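Cysteine hydrolase (Staphylococcus aureus, PDB 6KUA) probably hydrolyses nicotinamide to nicotinic acid and ammonia, as a nicotinamidase of the isochorismatase-like cysteine hydrolase family. Local coordinates at residues Q29-N40 against Y83-I93. Sequence-based numbering, arbitrary orientation.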
loop_
_atom_site.group_PDB
_atom_site.type_symbol
_atom_site.label_atom_id
_atom_site.label_comp_id
_atom_site.label_asym_id
_atom_site.label_seq_id
_atom_site.Cartn_x
_atom_site.Cartn_y
_atom_site.Cartn_z
ATOM N N GLN A 29 -0.786 32.612 -3.639
ATOM C CA GLN A 29 0.076 33.478 -4.432
ATOM C C GLN A 29 1.222 34.036 -3.600
ATOM O O GLN A 29 2.298 34.315 -4.142
ATOM C CB GLN A 29 -0.744 34.621 -5.039
ATOM C CG GLN A 29 -1.942 34.162 -5.869
ATOM C CD GLN A 29 -2.874 35.301 -6.262
ATOM O OE1 GLN A 29 -2.490 36.475 -6.252
ATOM N NE2 GLN A 29 -4.106 34.955 -6.617
ATOM N N ASN A 30 1.021 34.196 -2.292
ATOM C CA ASN A 30 2.062 34.761 -1.439
ATOM C C ASN A 30 3.197 33.789 -1.140
ATOM O O ASN A 30 4.188 34.204 -0.538
ATOM C CB ASN A 30 1.458 35.245 -0.119
ATOM C CG ASN A 30 0.364 36.273 -0.320
ATOM O OD1 ASN A 30 0.595 37.341 -0.887
ATOM N ND2 ASN A 30 -0.829 35.966 0.161
ATOM N N ILE A 31 3.087 32.517 -1.527
ATOM C CA ILE A 31 4.171 31.564 -1.297
ATOM C C ILE A 31 5.006 31.324 -2.552
ATOM O O ILE A 31 6.014 30.601 -2.491
ATOM C CB ILE A 31 3.621 30.233 -0.740
ATOM C CG1 ILE A 31 2.915 29.432 -1.833
ATOM C CG2 ILE A 31 2.640 30.484 0.381
ATOM C CD1 ILE A 31 2.286 28.159 -1.320
ATOM N N GLU A 32 4.622 31.930 -3.681
ATOM C CA GLU A 32 5.299 31.727 -4.959
ATOM C C GLU A 32 6.801 31.991 -4.857
ATOM O O GLU A 32 7.624 31.174 -5.289
ATOM C CB GLU A 32 4.638 32.633 -6.009
ATOM C CG GLU A 32 5.251 32.621 -7.404
ATOM C CD GLU A 32 4.553 33.600 -8.350
ATOM O OE1 GLU A 32 4.474 33.323 -9.571
ATOM O OE2 GLU A 32 4.068 34.647 -7.866
ATOM N N ASP A 33 7.180 33.123 -4.268
ATOM C CA ASP A 33 8.598 33.462 -4.194
ATOM C C ASP A 33 9.370 32.442 -3.365
ATOM O O ASP A 33 10.510 32.100 -3.700
ATOM C CB ASP A 33 8.776 34.865 -3.608
ATOM C CG ASP A 33 8.656 35.967 -4.654
ATOM O OD1 ASP A 33 8.257 35.683 -5.810
ATOM O OD2 ASP A 33 8.959 37.133 -4.302
ATOM N N PHE A 34 8.768 31.942 -2.280
ATOM C CA PHE A 34 9.463 30.978 -1.431
ATOM C C PHE A 34 9.628 29.632 -2.131
ATOM O O PHE A 34 10.670 28.981 -2.007
ATOM C CB PHE A 34 8.712 30.806 -0.115
ATOM C CG PHE A 34 9.410 29.916 0.871
ATOM C CD1 PHE A 34 9.156 28.549 0.897
ATOM C CD2 PHE A 34 10.316 30.446 1.773
ATOM C CE1 PHE A 34 9.794 27.725 1.812
ATOM C CE2 PHE A 34 10.962 29.633 2.691
ATOM C CZ PHE A 34 10.699 28.269 2.710
ATOM N N ILE A 35 8.609 29.197 -2.860
ATOM C CA ILE A 35 8.700 27.926 -3.572
ATOM C C ILE A 35 9.774 27.993 -4.656
ATOM O O ILE A 35 10.591 27.071 -4.797
ATOM C CB ILE A 35 7.319 27.549 -4.137
ATOM C CG1 ILE A 35 6.339 27.246 -2.995
ATOM C CG2 ILE A 35 7.417 26.354 -5.046
ATOM C CD1 ILE A 35 4.989 26.766 -3.486
ATOM N N VAL A 36 9.798 29.092 -5.423
ATOM C CA VAL A 36 10.808 29.289 -6.462
ATOM C C VAL A 36 12.200 29.184 -5.864
ATOM O O VAL A 36 13.097 28.544 -6.431
ATOM C CB VAL A 36 10.590 30.650 -7.165
ATOM C CG1 VAL A 36 11.773 31.017 -8.036
ATOM C CG2 VAL A 36 9.304 30.636 -7.981
ATOM N N SER A 37 12.401 29.774 -4.689
ATOM C CA SER A 37 13.709 29.685 -4.073
ATOM C C SER A 37 13.990 28.308 -3.480
ATOM O O SER A 37 15.162 27.941 -3.346
ATOM C CB SER A 37 13.865 30.781 -3.014
ATOM O OG SER A 37 13.440 30.339 -1.741
ATOM N N ARG A 38 12.967 27.526 -3.123
ATOM C CA ARG A 38 13.260 26.166 -2.672
ATOM C C ARG A 38 13.672 25.293 -3.849
ATOM O O ARG A 38 14.576 24.460 -3.728
ATOM C CB ARG A 38 12.055 25.544 -1.953
ATOM C CG ARG A 38 11.604 26.259 -0.689
ATOM C CD ARG A 38 12.759 26.604 0.237
ATOM N NE ARG A 38 13.422 25.402 0.720
ATOM C CZ ARG A 38 14.732 25.282 0.894
ATOM N NH1 ARG A 38 15.540 26.306 0.629
ATOM N NH2 ARG A 38 15.231 24.132 1.331
ATOM N N ILE A 39 13.021 25.485 -4.997
ATOM C CA ILE A 39 13.368 24.731 -6.198
ATOM C C ILE A 39 14.810 25.019 -6.597
ATOM O O ILE A 39 15.590 24.103 -6.884
ATOM C CB ILE A 39 12.384 25.056 -7.337
ATOM C CG1 ILE A 39 10.971 24.616 -6.954
ATOM C CG2 ILE A 39 12.809 24.376 -8.642
ATOM C CD1 ILE A 39 9.907 25.120 -7.899
ATOM N N ASN A 40 15.193 26.298 -6.590
ATOM C CA ASN A 40 16.563 26.653 -6.940
ATOM C C ASN A 40 17.552 26.061 -5.952
ATOM O O ASN A 40 18.635 25.612 -6.345
ATOM C CB ASN A 40 16.714 28.171 -7.008
ATOM C CG ASN A 40 16.151 28.744 -8.289
ATOM O OD1 ASN A 40 16.378 28.202 -9.362
ATOM N ND2 ASN A 40 15.405 29.833 -8.185
ATOM N N TYR A 83 1.665 27.303 -11.691
ATOM C CA TYR A 83 1.351 28.715 -11.558
ATOM C C TYR A 83 2.604 29.583 -11.644
ATOM O O TYR A 83 3.609 29.304 -10.988
ATOM C CB TYR A 83 0.640 28.969 -10.230
ATOM C CG TYR A 83 0.305 30.418 -10.014
ATOM C CD1 TYR A 83 -0.799 30.986 -10.638
ATOM C CD2 TYR A 83 1.095 31.222 -9.217
ATOM C CE1 TYR A 83 -1.116 32.311 -10.464
ATOM C CE2 TYR A 83 0.793 32.556 -9.034
ATOM C CZ TYR A 83 -0.321 33.096 -9.667
ATOM O OH TYR A 83 -0.654 34.421 -9.502
ATOM N N GLY A 84 2.530 30.635 -12.460
ATOM C CA GLY A 84 3.377 31.812 -12.300
ATOM C C GLY A 84 4.852 31.535 -12.478
ATOM O O GLY A 84 5.275 30.818 -13.390
ATOM N N LYS A 85 5.658 32.123 -11.589
ATOM C CA LYS A 85 7.103 31.926 -11.645
ATOM C C LYS A 85 7.498 30.470 -11.424
ATOM O O LYS A 85 8.534 30.029 -11.935
ATOM C CB LYS A 85 7.800 32.813 -10.621
ATOM C CG LYS A 85 7.591 34.299 -10.852
ATOM C CD LYS A 85 8.206 35.111 -9.721
ATOM C CE LYS A 85 7.617 36.513 -9.671
ATOM N NZ LYS A 85 8.008 37.217 -8.417
ATOM N N VAL A 86 6.707 29.709 -10.665
ATOM C CA VAL A 86 7.017 28.292 -10.497
ATOM C C VAL A 86 6.869 27.566 -11.828
ATOM O O VAL A 86 7.741 26.792 -12.234
ATOM C CB VAL A 86 6.132 27.667 -9.401
ATOM C CG1 VAL A 86 6.259 26.151 -9.415
ATOM C CG2 VAL A 86 6.495 28.240 -8.037
ATOM N N GLY A 87 5.773 27.829 -12.536
ATOM C CA GLY A 87 5.589 27.238 -13.854
ATOM C C GLY A 87 6.642 27.677 -14.854
ATOM O O GLY A 87 7.080 26.884 -15.694
ATOM N N LYS A 88 7.067 28.943 -14.773
ATOM C CA LYS A 88 8.141 29.432 -15.634
ATOM C C LYS A 88 9.437 28.680 -15.370
ATOM O O LYS A 88 10.091 28.196 -16.303
ATOM C CB LYS A 88 8.358 30.933 -15.416
ATOM C CG LYS A 88 7.233 31.826 -15.897
ATOM C CD LYS A 88 7.746 33.227 -16.237
ATOM C CE LYS A 88 8.335 33.933 -15.011
ATOM N NZ LYS A 88 7.633 35.220 -14.680
ATOM N N LEU A 89 9.837 28.598 -14.094
ATOM C CA LEU A 89 11.055 27.878 -13.741
ATOM C C LEU A 89 10.983 26.431 -14.210
ATOM O O LEU A 89 11.967 25.892 -14.733
ATOM C CB LEU A 89 11.286 27.957 -12.230
ATOM C CG LEU A 89 12.524 27.302 -11.619
ATOM C CD1 LEU A 89 13.775 27.657 -12.413
ATOM C CD2 LEU A 89 12.675 27.727 -10.165
ATOM N N TYR A 90 9.813 25.799 -14.071
ATOM C CA TYR A 90 9.686 24.393 -14.435
ATOM C C TYR A 90 9.974 24.178 -15.916
ATOM O O TYR A 90 10.637 23.202 -16.285
ATOM C CB TYR A 90 8.290 23.876 -14.077
ATOM C CG TYR A 90 8.002 22.485 -14.623
ATOM C CD1 TYR A 90 8.504 21.347 -13.991
ATOM C CD2 TYR A 90 7.236 22.307 -15.771
ATOM C CE1 TYR A 90 8.255 20.074 -14.492
ATOM C CE2 TYR A 90 6.979 21.038 -16.276
ATOM C CZ TYR A 90 7.486 19.928 -15.630
ATOM O OH TYR A 90 7.236 18.666 -16.118
ATOM N N GLU A 91 9.497 25.087 -16.779
ATOM C CA GLU A 91 9.758 24.960 -18.213
ATOM C C GLU A 91 11.251 24.894 -18.522
ATOM O O GLU A 91 11.656 24.188 -19.451
ATOM C CB GLU A 91 9.117 26.124 -18.982
ATOM C CG GLU A 91 7.603 26.243 -18.835
ATOM C CD GLU A 91 6.865 24.923 -19.051
ATOM O OE1 GLU A 91 5.866 24.672 -18.327
ATOM O OE2 GLU A 91 7.284 24.143 -19.939
ATOM N N THR A 92 12.082 25.595 -17.757
ATOM C CA THR A 92 13.517 25.612 -18.028
ATOM C C THR A 92 14.286 24.464 -17.383
ATOM O O THR A 92 15.478 24.315 -17.674
ATOM C CB THR A 92 14.150 26.932 -17.563
ATOM O OG1 THR A 92 14.543 26.818 -16.191
ATOM C CG2 THR A 92 13.181 28.093 -17.718
ATOM N N ILE A 93 13.672 23.663 -16.509
ATOM C CA ILE A 93 14.384 22.561 -15.867
ATOM C C ILE A 93 13.712 21.210 -16.084
ATOM O O ILE A 93 14.251 20.189 -15.645
ATOM C CB ILE A 93 14.603 22.814 -14.356
ATOM C CG1 ILE A 93 13.272 22.971 -13.605
ATOM C CG2 ILE A 93 15.476 24.038 -14.124
ATOM C CD1 ILE A 93 13.446 22.981 -12.093
#
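Glu32 OE1 accepts the backbone N-H of Lys85 at 2.6 Å from Lys85 N; the N-H...O angle of 166° makes this a nearly straight bond, met on the anti side of the carboxylate and slightly out of its plane. Glu32 reaches across because its CG stands anti to the backbone N and the chain beyond is extended. The same OE1 lies 3.3 Å from Gly84 CA. Tyr83 CE2 borders the carboxylate, whose plane is inclined 43° to the phenol ring. Lys85 crosses Glu32 at about a right angle, and its NZ meets Asp33 OD1 at 3.0 Å on that oxygen's syn lone pair, a salt bridge. Next to this polar end, Val86 fits as a knob among Glu32, Ile35, Val36 and Ile39, its CG2 lying 3.7 Å from both Ile35 CG2 and Val36 CG2. Farther along, Leu89 CD2 packs 3.7 Å from Ile39 CG2, which also meets Ile93 CD1. The axes of segments 32-40 and 84-93 run 23° from parallel, 8.9 Å apart at closest; Ile39 and Val86 both touch Phe51 of strand 48-54, consistent with the alpha/beta/alpha isochorismatase fold. The Glu32 carboxylate, set against the N-terminal end of helix 84-93, would probably be favoured by the helix dipole, while apolar packing starts alongside at Val86.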